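Intracellular protein transport protein USO1 (Saccharomyces cerevisiae S288c, PDB 6LSU) is required for protein transport from the ER to the Golgi, its globular head carried on a long coiled-coil tail through which it dimerises. Local coordinates at residues G633-R647 and N712-P724. Numbering follows the deposited sequence.
Sequences GVAYEFSSKESPFPR and NIYRIRTALSHDP
R715, on the short helix 713-717, sends an extended side chain to E637, at the C-terminal end of helix 622-637, and the pair forms a salt bridge. R715 NE donates to E637 OE1 over 3.3 Å, a weak bond, and R715 NH2 adds a second weak one to the same oxygen. OE1 lies at the edge of the guanidinium, although carboxylate and guanidinium planes stand 84° apart; the bend of the glutamate chain at chi2 (83°) brings the carboxylate round. F638 CZ, on the rim of its ring, lies 3.6 Å above the centre of one face of the R715 guanidinium; the planes are tilted 59° apart, and arginine suits the place by offering a flat face as well as charge. I716 is purely apolar here: its CD1 meets V634 CG2 at 4.0 Å, while F591 also touches this isoleucine. Small A719 fits against the helix, its CB near G633 O and E637 OE2. Next, L720 CD2 lies obliquely against Y636 CD2, and Y663 and I654 extend this greasy patch. D723, poorly ordered, brings its CB to the edge of the tyrosine ring, while its OD2 is modelled 3.7 Å from E637 OE2. P724 CG reaches the guanidinium edge of R647, whose face covers Y636 CZ. The contact thus seats the C-terminal end of the modelled head on the end of helix 622-637 and the loop that follows. If the modelled positions hold, the two carboxylates might raise each other's pKa, an effect that R715 and R647 would probably offset in part.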
loop_
_atom_site.group_PDB
_atom_site.type_symbol
_atom_site.label_atom_id
_atom_site.label_comp_id
_atom_site.label_asym_id
_atom_site.label_seq_id
_atom_site.Cartn_x
_atom_site.Cartn_y
_atom_site.Cartn_z
ATOM N N GLY A 633 -35.316 -17.969 4.090
ATOM C CA GLY A 633 -35.860 -16.802 4.805
ATOM C C GLY A 633 -35.946 -15.593 3.904
ATOM O O GLY A 633 -37.051 -15.055 3.762
ATOM N N VAL A 634 -34.827 -15.200 3.287
ATOM C CA VAL A 634 -34.746 -13.951 2.475
ATOM C C VAL A 634 -35.727 -14.135 1.320
ATOM O O VAL A 634 -36.506 -13.213 1.077
ATOM C CB VAL A 634 -33.296 -13.618 2.032
ATOM C CG1 VAL A 634 -33.244 -12.622 0.870
ATOM C CG2 VAL A 634 -32.467 -13.102 3.201
ATOM N N ALA A 635 -35.699 -15.298 0.662
ATOM C CA ALA A 635 -36.599 -15.631 -0.468
ATOM C C ALA A 635 -38.038 -15.461 0.013
ATOM O O ALA A 635 -38.881 -14.966 -0.771
ATOM C CB ALA A 635 -36.352 -17.029 -0.980
ATOM N N TYR A 636 -38.316 -15.818 1.273
ATOM C CA TYR A 636 -39.672 -15.622 1.838
ATOM C C TYR A 636 -40.020 -14.121 1.835
ATOM O O TYR A 636 -41.070 -13.756 1.290
ATOM C CB TYR A 636 -39.828 -16.272 3.218
ATOM C CG TYR A 636 -41.120 -15.822 3.838
ATOM C CD1 TYR A 636 -42.310 -15.984 3.161
ATOM C CD2 TYR A 636 -41.140 -15.150 5.033
ATOM C CE1 TYR A 636 -43.502 -15.497 3.659
ATOM C CE2 TYR A 636 -42.326 -14.660 5.549
ATOM C CZ TYR A 636 -43.508 -14.844 4.865
ATOM O OH TYR A 636 -44.674 -14.367 5.375
ATOM N N GLU A 637 -39.144 -13.279 2.396
ATOM C CA GLU A 637 -39.325 -11.807 2.612
ATOM C C GLU A 637 -39.658 -11.022 1.333
ATOM O O GLU A 637 -40.261 -9.937 1.441
ATOM C CB GLU A 637 -38.030 -11.221 3.160
ATOM C CG GLU A 637 -38.112 -9.733 3.421
ATOM C CD GLU A 637 -38.736 -9.377 4.756
ATOM O OE1 GLU A 637 -39.441 -8.344 4.826
ATOM O OE2 GLU A 637 -38.474 -10.108 5.733
ATOM N N PHE A 638 -39.262 -11.504 0.160
ATOM C CA PHE A 638 -39.519 -10.775 -1.106
ATOM C C PHE A 638 -40.389 -11.654 -2.007
ATOM O O PHE A 638 -40.486 -11.366 -3.213
ATOM C CB PHE A 638 -38.165 -10.295 -1.651
ATOM C CG PHE A 638 -37.404 -9.448 -0.647
ATOM C CD1 PHE A 638 -37.810 -8.150 -0.369
ATOM C CD2 PHE A 638 -36.328 -9.956 0.064
ATOM C CE1 PHE A 638 -37.141 -7.374 0.571
ATOM C CE2 PHE A 638 -35.644 -9.173 0.992
ATOM C CZ PHE A 638 -36.047 -7.876 1.241
ATOM N N SER A 639 -41.044 -12.671 -1.427
ATOM C CA SER A 639 -42.152 -13.449 -2.053
ATOM C C SER A 639 -43.431 -12.602 -2.043
ATOM O O SER A 639 -43.668 -11.902 -1.040
ATOM C CB SER A 639 -42.394 -14.718 -1.310
ATOM O OG SER A 639 -42.886 -14.424 -0.003
ATOM N N SER A 640 -44.249 -12.698 -3.090
ATOM C CA SER A 640 -45.602 -12.084 -3.155
ATOM C C SER A 640 -46.677 -13.155 -3.413
ATOM O O SER A 640 -46.328 -14.364 -3.558
ATOM C CB SER A 640 -45.632 -10.982 -4.191
ATOM O OG SER A 640 -45.948 -11.484 -5.486
ATOM N N LYS A 641 -47.943 -12.721 -3.460
ATOM C CA LYS A 641 -49.128 -13.550 -3.798
ATOM C C LYS A 641 -48.933 -14.239 -5.146
ATOM O O LYS A 641 -49.381 -15.398 -5.268
ATOM C CB LYS A 641 -50.371 -12.679 -3.948
ATOM C CG LYS A 641 -51.098 -12.328 -2.665
ATOM C CD LYS A 641 -52.012 -11.127 -2.826
ATOM C CE LYS A 641 -52.720 -11.070 -4.170
ATOM N NZ LYS A 641 -53.952 -10.246 -4.115
ATOM N N GLU A 642 -48.343 -13.537 -6.124
ATOM C CA GLU A 642 -48.209 -14.036 -7.521
ATOM C C GLU A 642 -46.762 -14.474 -7.794
ATOM O O GLU A 642 -46.413 -14.597 -8.992
ATOM C CB GLU A 642 -48.723 -12.998 -8.536
ATOM C CG GLU A 642 -50.163 -13.238 -9.013
ATOM C CD GLU A 642 -50.429 -14.419 -9.954
ATOM O OE1 GLU A 642 -49.577 -15.337 -10.074
ATOM O OE2 GLU A 642 -51.513 -14.422 -10.577
ATOM N N SER A 643 -45.959 -14.763 -6.762
ATOM C CA SER A 643 -44.690 -15.517 -6.944
ATOM C C SER A 643 -45.037 -16.953 -7.321
ATOM O O SER A 643 -45.914 -17.545 -6.685
ATOM C CB SER A 643 -43.782 -15.540 -5.729
ATOM O OG SER A 643 -43.752 -14.312 -5.026
ATOM N N PRO A 644 -44.278 -17.580 -8.254
ATOM C CA PRO A 644 -44.542 -18.946 -8.706
ATOM C C PRO A 644 -44.749 -19.976 -7.590
ATOM O O PRO A 644 -45.519 -20.868 -7.772
ATOM C CB PRO A 644 -43.281 -19.294 -9.511
ATOM C CG PRO A 644 -42.852 -17.966 -10.066
ATOM C CD PRO A 644 -43.084 -17.022 -8.904
ATOM N N PHE A 645 -44.020 -19.845 -6.491
ATOM C CA PHE A 645 -44.346 -20.528 -5.217
ATOM C C PHE A 645 -45.017 -19.452 -4.383
ATOM O O PHE A 645 -44.333 -18.606 -3.823
ATOM C CB PHE A 645 -43.086 -21.152 -4.617
ATOM C CG PHE A 645 -43.301 -22.175 -3.524
ATOM C CD1 PHE A 645 -44.361 -22.096 -2.633
ATOM C CD2 PHE A 645 -42.360 -23.169 -3.325
ATOM C CE1 PHE A 645 -44.468 -23.000 -1.585
ATOM C CE2 PHE A 645 -42.481 -24.070 -2.286
ATOM C CZ PHE A 645 -43.529 -23.989 -1.407
ATOM N N PRO A 646 -46.367 -19.417 -4.348
ATOM C CA PRO A 646 -47.100 -18.353 -3.668
ATOM C C PRO A 646 -46.620 -18.166 -2.237
ATOM O O PRO A 646 -46.226 -19.157 -1.670
ATOM C CB PRO A 646 -48.546 -18.846 -3.712
ATOM C CG PRO A 646 -48.573 -19.585 -5.022
ATOM C CD PRO A 646 -47.287 -20.381 -4.977
ATOM N N ARG A 647 -46.695 -16.920 -1.752
ATOM C CA ARG A 647 -46.133 -16.463 -0.452
ATOM C C ARG A 647 -46.652 -17.382 0.659
ATOM O O ARG A 647 -45.828 -18.008 1.321
ATOM C CB ARG A 647 -46.436 -14.976 -0.229
ATOM C CG ARG A 647 -46.022 -14.447 1.137
ATOM C CD ARG A 647 -46.412 -12.989 1.321
ATOM N NE ARG A 647 -45.802 -12.397 2.506
ATOM C CZ ARG A 647 -44.534 -12.013 2.599
ATOM N NH1 ARG A 647 -43.691 -12.157 1.583
ATOM N NH2 ARG A 647 -44.112 -11.484 3.727
ATOM N N ASN A 712 -28.857 -5.233 7.644
ATOM C CA ASN A 712 -30.250 -5.754 7.781
ATOM C C ASN A 712 -30.314 -7.008 8.652
ATOM O O ASN A 712 -31.219 -7.828 8.432
ATOM C CB ASN A 712 -30.881 -6.112 6.437
ATOM C CG ASN A 712 -30.652 -5.032 5.423
ATOM O OD1 ASN A 712 -31.467 -4.107 5.329
ATOM N ND2 ASN A 712 -29.539 -5.146 4.696
ATOM N N ILE A 713 -29.461 -7.140 9.653
ATOM C CA ILE A 713 -29.441 -8.398 10.448
ATOM C C ILE A 713 -30.787 -8.586 11.142
ATOM O O ILE A 713 -31.238 -9.740 11.208
ATOM C CB ILE A 713 -28.283 -8.448 11.445
ATOM C CG1 ILE A 713 -28.304 -9.774 12.201
ATOM C CG2 ILE A 713 -28.328 -7.260 12.379
ATOM C CD1 ILE A 713 -27.016 -10.098 12.889
ATOM N N TYR A 714 -31.417 -7.522 11.640
ATOM C CA TYR A 714 -32.730 -7.631 12.323
ATOM C C TYR A 714 -33.761 -8.154 11.330
ATOM O O TYR A 714 -34.371 -9.196 11.609
ATOM C CB TYR A 714 -33.179 -6.299 12.918
ATOM C CG TYR A 714 -34.550 -6.330 13.535
ATOM C CD1 TYR A 714 -34.761 -6.881 14.792
ATOM C CD2 TYR A 714 -35.641 -5.810 12.855
ATOM C CE1 TYR A 714 -36.021 -6.892 15.369
ATOM C CE2 TYR A 714 -36.910 -5.822 13.415
ATOM C CZ TYR A 714 -37.093 -6.357 14.674
ATOM O OH TYR A 714 -38.348 -6.359 15.194
ATOM N N ARG A 715 -33.919 -7.465 10.202
ATOM C CA ARG A 715 -34.870 -7.846 9.128
ATOM C C ARG A 715 -34.670 -9.318 8.730
ATOM O O ARG A 715 -35.669 -9.949 8.471
ATOM C CB ARG A 715 -34.717 -6.946 7.899
ATOM C CG ARG A 715 -35.911 -7.029 6.960
ATOM C CD ARG A 715 -35.718 -6.239 5.682
ATOM N NE ARG A 715 -36.893 -6.295 4.826
ATOM C CZ ARG A 715 -37.127 -5.474 3.811
ATOM N NH1 ARG A 715 -36.249 -4.538 3.501
ATOM N NH2 ARG A 715 -38.225 -5.590 3.080
ATOM N N ILE A 716 -33.433 -9.831 8.647
ATOM C CA ILE A 716 -33.180 -11.233 8.204
ATOM C C ILE A 716 -33.796 -12.115 9.292
ATOM O O ILE A 716 -34.799 -12.824 9.006
ATOM C CB ILE A 716 -31.679 -11.560 7.992
ATOM C CG1 ILE A 716 -30.961 -10.620 7.014
ATOM C CG2 ILE A 716 -31.515 -13.018 7.578
ATOM C CD1 ILE A 716 -31.783 -10.213 5.838
ATOM N N ARG A 717 -33.234 -12.015 10.500
ATOM C CA ARG A 717 -33.577 -12.833 11.693
ATOM C C ARG A 717 -35.098 -12.913 11.889
ATOM O O ARG A 717 -35.546 -13.991 12.321
ATOM C CB ARG A 717 -32.955 -12.231 12.956
ATOM C CG ARG A 717 -33.121 -13.096 14.196
ATOM C CD ARG A 717 -32.539 -12.494 15.464
ATOM N NE ARG A 717 -33.274 -11.317 15.929
ATOM C CZ ARG A 717 -32.770 -10.083 16.065
ATOM N NH1 ARG A 717 -31.500 -9.820 15.782
ATOM N NH2 ARG A 717 -33.551 -9.107 16.495
ATOM N N THR A 718 -35.855 -11.840 11.603
ATOM C CA THR A 718 -37.317 -11.757 11.881
ATOM C C THR A 718 -38.136 -11.884 10.591
ATOM O O THR A 718 -39.267 -11.346 10.541
ATOM C CB THR A 718 -37.699 -10.462 12.620
ATOM O OG1 THR A 718 -37.934 -9.371 11.724
ATOM C CG2 THR A 718 -36.664 -10.042 13.636
ATOM N N ALA A 719 -37.602 -12.542 9.564
ATOM C CA ALA A 719 -38.306 -12.670 8.273
ATOM C C ALA A 719 -39.557 -13.537 8.483
ATOM O O ALA A 719 -40.630 -13.132 7.996
ATOM C CB ALA A 719 -37.389 -13.233 7.213
ATOM N N LEU A 720 -39.420 -14.679 9.172
ATOM C CA LEU A 720 -40.526 -15.662 9.373
ATOM C C LEU A 720 -41.476 -15.164 10.466
ATOM O O LEU A 720 -42.696 -15.367 10.338
ATOM C CB LEU A 720 -39.936 -17.028 9.726
ATOM C CG LEU A 720 -39.147 -17.689 8.600
ATOM C CD1 LEU A 720 -39.153 -19.197 8.747
ATOM C CD2 LEU A 720 -39.691 -17.306 7.235
ATOM N N SER A 721 -40.927 -14.516 11.490
ATOM C CA SER A 721 -41.692 -13.878 12.590
ATOM C C SER A 721 -42.573 -12.757 12.024
ATOM O O SER A 721 -42.165 -12.117 11.045
ATOM C CB SER A 721 -40.771 -13.366 13.675
ATOM O OG SER A 721 -39.701 -14.272 13.919
ATOM N N HIS A 722 -43.761 -12.583 12.611
ATOM C CA HIS A 722 -44.741 -11.487 12.368
ATOM C C HIS A 722 -45.427 -11.679 11.007
ATOM O O HIS A 722 -46.670 -11.761 10.992
ATOM C CB HIS A 722 -44.081 -10.104 12.551
ATOM C CG HIS A 722 -45.004 -9.064 13.105
ATOM N ND1 HIS A 722 -45.347 -9.014 14.448
ATOM C CD2 HIS A 722 -45.661 -8.041 12.513
ATOM C CE1 HIS A 722 -46.176 -8.009 14.656
ATOM N NE2 HIS A 722 -46.385 -7.396 13.484
ATOM N N ASP A 723 -44.655 -11.792 9.920
ATOM C CA ASP A 723 -45.144 -11.720 8.514
ATOM C C ASP A 723 -46.152 -12.852 8.269
ATOM O O ASP A 723 -46.066 -13.895 8.919
ATOM C CB ASP A 723 -43.942 -11.696 7.556
ATOM C CG ASP A 723 -42.811 -10.753 7.970
ATOM O OD1 ASP A 723 -42.825 -10.274 9.125
ATOM O OD2 ASP A 723 -41.907 -10.515 7.138
ATOM N N PRO A 724 -47.154 -12.680 7.363
ATOM C CA PRO A 724 -48.228 -13.666 7.169
ATOM C C PRO A 724 -47.849 -14.878 6.299
ATOM O O PRO A 724 -48.239 -15.001 5.137
ATOM C CB PRO A 724 -49.292 -12.824 6.449
ATOM C CG PRO A 724 -48.461 -11.935 5.556
ATOM C CD PRO A 724 -47.321 -11.519 6.466
#